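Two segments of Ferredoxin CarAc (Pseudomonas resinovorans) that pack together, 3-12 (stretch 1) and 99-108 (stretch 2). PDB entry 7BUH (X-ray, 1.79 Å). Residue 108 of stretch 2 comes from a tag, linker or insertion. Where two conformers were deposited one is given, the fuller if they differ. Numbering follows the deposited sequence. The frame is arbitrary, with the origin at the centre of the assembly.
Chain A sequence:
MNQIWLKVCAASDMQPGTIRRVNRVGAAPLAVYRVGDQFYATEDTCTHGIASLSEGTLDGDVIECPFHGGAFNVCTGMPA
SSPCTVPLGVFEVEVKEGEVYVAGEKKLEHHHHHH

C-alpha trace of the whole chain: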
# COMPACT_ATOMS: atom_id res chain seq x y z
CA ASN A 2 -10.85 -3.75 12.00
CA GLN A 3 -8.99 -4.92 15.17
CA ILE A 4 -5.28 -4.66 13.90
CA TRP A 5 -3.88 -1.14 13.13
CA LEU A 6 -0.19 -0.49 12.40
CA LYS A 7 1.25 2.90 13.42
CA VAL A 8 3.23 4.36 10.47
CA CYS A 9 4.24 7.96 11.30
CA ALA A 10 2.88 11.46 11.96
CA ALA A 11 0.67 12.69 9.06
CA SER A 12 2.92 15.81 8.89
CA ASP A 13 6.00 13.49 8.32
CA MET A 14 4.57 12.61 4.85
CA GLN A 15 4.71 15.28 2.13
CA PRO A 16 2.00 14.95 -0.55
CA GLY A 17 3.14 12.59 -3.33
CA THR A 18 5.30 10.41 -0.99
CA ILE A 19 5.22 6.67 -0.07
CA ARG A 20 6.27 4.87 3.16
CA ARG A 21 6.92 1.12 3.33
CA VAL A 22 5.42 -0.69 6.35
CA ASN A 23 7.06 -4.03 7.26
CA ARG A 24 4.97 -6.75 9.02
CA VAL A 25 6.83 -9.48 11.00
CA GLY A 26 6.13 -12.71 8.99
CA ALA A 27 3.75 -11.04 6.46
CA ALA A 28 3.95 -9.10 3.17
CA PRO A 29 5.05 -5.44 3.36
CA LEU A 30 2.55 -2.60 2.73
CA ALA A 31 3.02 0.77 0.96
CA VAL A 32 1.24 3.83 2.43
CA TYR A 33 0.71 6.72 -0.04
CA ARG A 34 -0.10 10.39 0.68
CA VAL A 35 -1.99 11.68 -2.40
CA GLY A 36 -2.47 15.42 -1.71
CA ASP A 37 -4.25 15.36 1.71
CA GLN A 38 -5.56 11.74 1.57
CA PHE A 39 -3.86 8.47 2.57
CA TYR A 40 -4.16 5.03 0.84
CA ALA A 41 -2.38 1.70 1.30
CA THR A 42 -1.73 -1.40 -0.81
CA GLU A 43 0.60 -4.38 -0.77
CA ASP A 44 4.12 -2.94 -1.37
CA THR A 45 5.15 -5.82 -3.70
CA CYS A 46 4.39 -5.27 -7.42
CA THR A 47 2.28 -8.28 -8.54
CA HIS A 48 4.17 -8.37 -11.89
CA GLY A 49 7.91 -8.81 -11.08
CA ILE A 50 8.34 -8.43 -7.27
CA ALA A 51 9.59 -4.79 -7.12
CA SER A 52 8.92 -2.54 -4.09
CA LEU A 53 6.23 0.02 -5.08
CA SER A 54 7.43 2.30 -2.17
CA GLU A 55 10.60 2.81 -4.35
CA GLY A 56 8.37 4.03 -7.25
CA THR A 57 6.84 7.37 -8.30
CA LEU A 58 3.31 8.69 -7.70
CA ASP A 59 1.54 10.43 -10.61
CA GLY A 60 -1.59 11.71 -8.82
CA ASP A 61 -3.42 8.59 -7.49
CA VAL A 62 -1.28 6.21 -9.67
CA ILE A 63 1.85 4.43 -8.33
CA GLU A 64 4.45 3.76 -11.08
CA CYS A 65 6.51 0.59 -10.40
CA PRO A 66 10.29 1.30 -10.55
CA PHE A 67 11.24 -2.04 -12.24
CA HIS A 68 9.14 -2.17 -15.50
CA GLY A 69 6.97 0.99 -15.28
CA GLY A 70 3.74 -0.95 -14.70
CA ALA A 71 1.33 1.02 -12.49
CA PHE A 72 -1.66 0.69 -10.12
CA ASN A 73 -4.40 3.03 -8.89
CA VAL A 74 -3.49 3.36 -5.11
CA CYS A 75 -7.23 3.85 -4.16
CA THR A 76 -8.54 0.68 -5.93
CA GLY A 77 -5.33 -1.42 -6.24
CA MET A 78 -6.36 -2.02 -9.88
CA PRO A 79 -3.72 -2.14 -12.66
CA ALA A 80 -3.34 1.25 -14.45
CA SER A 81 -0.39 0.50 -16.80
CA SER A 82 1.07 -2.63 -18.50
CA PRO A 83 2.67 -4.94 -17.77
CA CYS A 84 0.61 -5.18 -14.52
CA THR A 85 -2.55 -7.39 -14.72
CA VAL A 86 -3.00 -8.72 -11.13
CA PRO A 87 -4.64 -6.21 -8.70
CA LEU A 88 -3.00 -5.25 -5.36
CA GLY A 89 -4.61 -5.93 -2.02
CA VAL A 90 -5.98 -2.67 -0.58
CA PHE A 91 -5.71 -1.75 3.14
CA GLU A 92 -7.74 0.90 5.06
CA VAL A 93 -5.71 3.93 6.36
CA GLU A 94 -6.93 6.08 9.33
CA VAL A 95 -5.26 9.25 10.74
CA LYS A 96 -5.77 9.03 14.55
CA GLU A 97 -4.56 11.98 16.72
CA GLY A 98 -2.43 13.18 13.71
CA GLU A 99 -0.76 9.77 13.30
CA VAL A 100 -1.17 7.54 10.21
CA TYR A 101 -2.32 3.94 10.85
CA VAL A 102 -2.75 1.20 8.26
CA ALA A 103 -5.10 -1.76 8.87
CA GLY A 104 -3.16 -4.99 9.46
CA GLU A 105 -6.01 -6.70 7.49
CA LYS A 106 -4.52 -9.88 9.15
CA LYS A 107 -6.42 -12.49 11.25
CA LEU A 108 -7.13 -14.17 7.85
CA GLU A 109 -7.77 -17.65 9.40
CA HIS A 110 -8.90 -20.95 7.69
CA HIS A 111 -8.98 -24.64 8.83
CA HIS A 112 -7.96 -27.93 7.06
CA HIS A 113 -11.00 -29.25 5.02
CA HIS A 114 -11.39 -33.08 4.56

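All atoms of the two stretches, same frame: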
# COMPACT_ATOMS: atom_id res chain seq x y z
N GLN A 3 -9.69 -4.86 13.86
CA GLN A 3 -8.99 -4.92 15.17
C GLN A 3 -7.54 -4.42 14.98
O GLN A 3 -7.18 -3.54 15.73
CB GLN A 3 -9.07 -6.29 15.84
CG GLN A 3 -8.04 -6.45 16.94
CD GLN A 3 -8.10 -7.74 17.71
OE1 GLN A 3 -7.51 -8.74 17.29
NE2 GLN A 3 -8.78 -7.71 18.85
N ILE A 4 -6.75 -4.94 14.02
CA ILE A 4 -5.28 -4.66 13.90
C ILE A 4 -5.04 -3.36 13.13
O ILE A 4 -5.48 -3.25 11.97
CB ILE A 4 -4.48 -5.80 13.25
CG1 ILE A 4 -4.65 -7.14 13.98
CG2 ILE A 4 -3.00 -5.43 13.16
CD1 ILE A 4 -4.18 -8.33 13.14
N TRP A 5 -4.32 -2.43 13.74
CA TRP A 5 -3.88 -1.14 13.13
C TRP A 5 -2.39 -1.01 13.36
O TRP A 5 -1.94 -1.33 14.48
CB TRP A 5 -4.67 0.00 13.74
CG TRP A 5 -6.10 -0.04 13.33
CD1 TRP A 5 -7.18 -0.61 13.95
CD2 TRP A 5 -6.60 0.53 12.11
NE1 TRP A 5 -8.31 -0.45 13.18
CE2 TRP A 5 -7.98 0.24 12.04
CE3 TRP A 5 -5.98 1.21 11.05
CZ2 TRP A 5 -8.77 0.69 10.99
CZ3 TRP A 5 -6.76 1.63 10.00
CH2 TRP A 5 -8.13 1.38 9.97
N LEU A 6 -1.65 -0.64 12.32
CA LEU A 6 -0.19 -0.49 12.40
C LEU A 6 0.17 0.99 12.35
O LEU A 6 -0.22 1.67 11.39
CB LEU A 6 0.45 -1.23 11.22
CG LEU A 6 0.10 -2.70 11.08
CD1 LEU A 6 0.90 -3.29 9.96
CD2 LEU A 6 0.33 -3.47 12.39
N LYS A 7 0.87 1.49 13.36
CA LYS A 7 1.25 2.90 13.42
C LYS A 7 2.39 3.10 12.42
O LYS A 7 3.40 2.35 12.47
CB LYS A 7 1.59 3.35 14.84
CG LYS A 7 2.11 4.78 14.92
CD LYS A 7 2.43 5.21 16.34
CE LYS A 7 1.18 5.32 17.18
NZ LYS A 7 1.46 5.64 18.60
N VAL A 8 2.23 4.07 11.53
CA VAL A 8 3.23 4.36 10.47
C VAL A 8 4.09 5.54 10.89
O VAL A 8 5.33 5.37 11.03
CB VAL A 8 2.50 4.59 9.13
CG1 VAL A 8 3.45 4.83 7.98
CG2 VAL A 8 1.61 3.41 8.86
N CYS A 9 3.49 6.71 11.04
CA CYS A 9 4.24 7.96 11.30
C CYS A 9 3.24 9.07 11.55
O CYS A 9 2.07 8.84 11.35
CB CYS A 9 5.10 8.37 10.11
SG CYS A 9 4.17 8.51 8.56
N ALA A 10 3.71 10.25 11.94
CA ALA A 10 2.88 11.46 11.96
C ALA A 10 2.44 11.80 10.54
O ALA A 10 3.29 11.71 9.63
CB ALA A 10 3.67 12.60 12.57
N ALA A 11 1.20 12.21 10.36
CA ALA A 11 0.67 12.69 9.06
C ALA A 11 1.57 13.79 8.52
O ALA A 11 1.89 13.75 7.31
CB ALA A 11 -0.77 13.14 9.17
N SER A 12 2.10 14.66 9.37
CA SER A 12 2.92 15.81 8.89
C SER A 12 4.32 15.37 8.41
O SER A 12 5.00 16.16 7.72
CB SER A 12 2.96 16.86 9.95
OG SER A 12 3.50 16.33 11.15
N GLU A 99 -1.66 10.88 13.63
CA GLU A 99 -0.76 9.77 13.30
C GLU A 99 -1.45 8.86 12.29
O GLU A 99 -2.61 8.53 12.49
CB GLU A 99 -0.34 9.08 14.59
CG GLU A 99 0.70 9.93 15.32
CD GLU A 99 1.85 9.16 15.95
OE1 GLU A 99 1.74 8.84 17.14
OE2 GLU A 99 2.86 8.92 15.24
N VAL A 100 -0.67 8.41 11.30
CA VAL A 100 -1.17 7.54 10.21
C VAL A 100 -1.11 6.08 10.68
O VAL A 100 -0.03 5.63 11.16
CB VAL A 100 -0.33 7.73 8.94
CG1 VAL A 100 -0.81 6.78 7.86
CG2 VAL A 100 -0.37 9.19 8.50
N TYR A 101 -2.22 5.39 10.58
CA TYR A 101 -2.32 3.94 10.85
C TYR A 101 -2.84 3.23 9.62
O TYR A 101 -3.84 3.67 9.01
CB TYR A 101 -3.28 3.67 12.02
CG TYR A 101 -2.78 4.17 13.34
CD1 TYR A 101 -2.87 5.52 13.64
CD2 TYR A 101 -2.31 3.32 14.31
CE1 TYR A 101 -2.43 6.02 14.86
CE2 TYR A 101 -1.86 3.80 15.54
CZ TYR A 101 -1.94 5.16 15.82
OH TYR A 101 -1.55 5.70 17.03
N VAL A 102 -2.24 2.09 9.33
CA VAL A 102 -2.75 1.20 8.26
C VAL A 102 -3.31 -0.07 8.89
O VAL A 102 -2.70 -0.63 9.78
CB VAL A 102 -1.69 0.97 7.16
CG1 VAL A 102 -0.41 0.31 7.65
CG2 VAL A 102 -2.29 0.18 6.03
N ALA A 103 -4.47 -0.51 8.42
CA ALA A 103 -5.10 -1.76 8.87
C ALA A 103 -4.12 -2.90 8.59
O ALA A 103 -3.34 -2.84 7.56
CB ALA A 103 -6.42 -1.95 8.22
N GLY A 104 -4.04 -3.83 9.53
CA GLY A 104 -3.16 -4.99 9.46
C GLY A 104 -3.83 -6.05 8.64
O GLY A 104 -3.14 -7.05 8.37
N GLU A 105 -5.11 -5.81 8.29
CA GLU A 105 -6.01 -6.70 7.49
C GLU A 105 -5.48 -8.14 7.58
O GLU A 105 -5.54 -8.86 6.55
CB GLU A 105 -6.21 -6.12 6.07
CG GLU A 105 -6.43 -7.14 4.94
CD GLU A 105 -6.82 -6.60 3.57
OE1 GLU A 105 -6.25 -7.05 2.55
OE2 GLU A 105 -7.72 -5.75 3.51
N LYS A 106 -5.00 -8.53 8.78
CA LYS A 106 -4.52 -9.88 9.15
C LYS A 106 -5.62 -10.47 10.04
O LYS A 106 -6.68 -9.81 10.17
CB LYS A 106 -3.17 -9.81 9.88
N LYS A 107 -5.37 -11.64 10.63
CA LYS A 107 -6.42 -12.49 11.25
C LYS A 107 -7.24 -13.16 10.14
O LYS A 107 -8.38 -13.59 10.42
CB LYS A 107 -7.31 -11.67 12.20
N LEU A 108 -6.69 -13.22 8.92
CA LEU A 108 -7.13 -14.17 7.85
C LEU A 108 -6.81 -15.58 8.37
O LEU A 108 -5.61 -15.89 8.54
CB LEU A 108 -6.40 -13.85 6.54
O HOH W 1 -7.47 -6.98 11.97
O HOH W 2 -7.04 -4.74 10.40

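Strands far apart in sequence are commonly joined through their backbones first, with side chains then sorted by the alternation of the sheet, and the two ends of ferredoxin CarAc offer a compact example. Residues 5-10 and 99-103 form neighbouring antiparallel strands whose N-to-C directions differ by 145°, and the two stretches together bury 828 Å².

The backbone supplies the most regular bonding. Leu6 and Val102 form a hydrogen-bonded pair in which each residue serves as both donor and acceptor: Leu6 N lies 2.7 Å from Val102 O, and Val102 N lies 2.9 Å from Leu6 O. The ladder continues on one side with Gly104 N to Ile4 O at 2.9 Å, and on the other with Val8 N to Val100 O at 2.8 Å. There the regular pairing shifts by a residue: Val100 N donates not to Val8 but to Cys9 O, at 2.8 Å. Val8, with phi/psi of -100/-64, departs from extended geometry at this point. Between the hydrogen-bonded pairs the chains draw close enough for CA-H...O contacts, the shortest being Tyr101 CA to Leu6 O at 3.1 Å.

Apolar contacts follow the two faces of the sheet. Leu6 and Val102 share one face, with Leu6 CB 4.0 Å from Val102 CG1; that same methyl lies 3.9 Å from Val8 CG2. Val100 extends the hydrophobic patch, its CG2 reaching to 4.0 Å from Ala11 CB just beyond the strand. On the face bearing Trp5, Lys7, Tyr101 and Ala103, the indole lies against the partner strand. Ala103 CB sits over the six-membered ring of Trp5, 4.1 Å from its centroid and 15° off the normal, a CH-pi arrangement that sets a small methyl against a broad aromatic face. Trp5 CE3 also packs 3.8 Å from Tyr101 CB.

Charge pairing occurs at the more exposed part of this contact. The Lys7 side chain, t at chi1, chi2 and chi4 but bent to m at chi3, places NZ 3.5 Å from Glu99 OE1, a salt bridge at fairly long range, to which Glu99 contributes by turning the end of its side chain nearer the first strand.

Where the second strand gives way to loop, compactness matters. Gly104 has no side chain, and an ideal CB there would fall 2.3 Å from Ile4 CG2, too close to be accommodated in this arrangement. Water completes the junction: water 2 donates to Ile4 O at 2.7 Å and weakly accepts from Glu105 N at 3.1 Å, so the carbonyl oxygen of Ile4 serves both Gly104 and solvent.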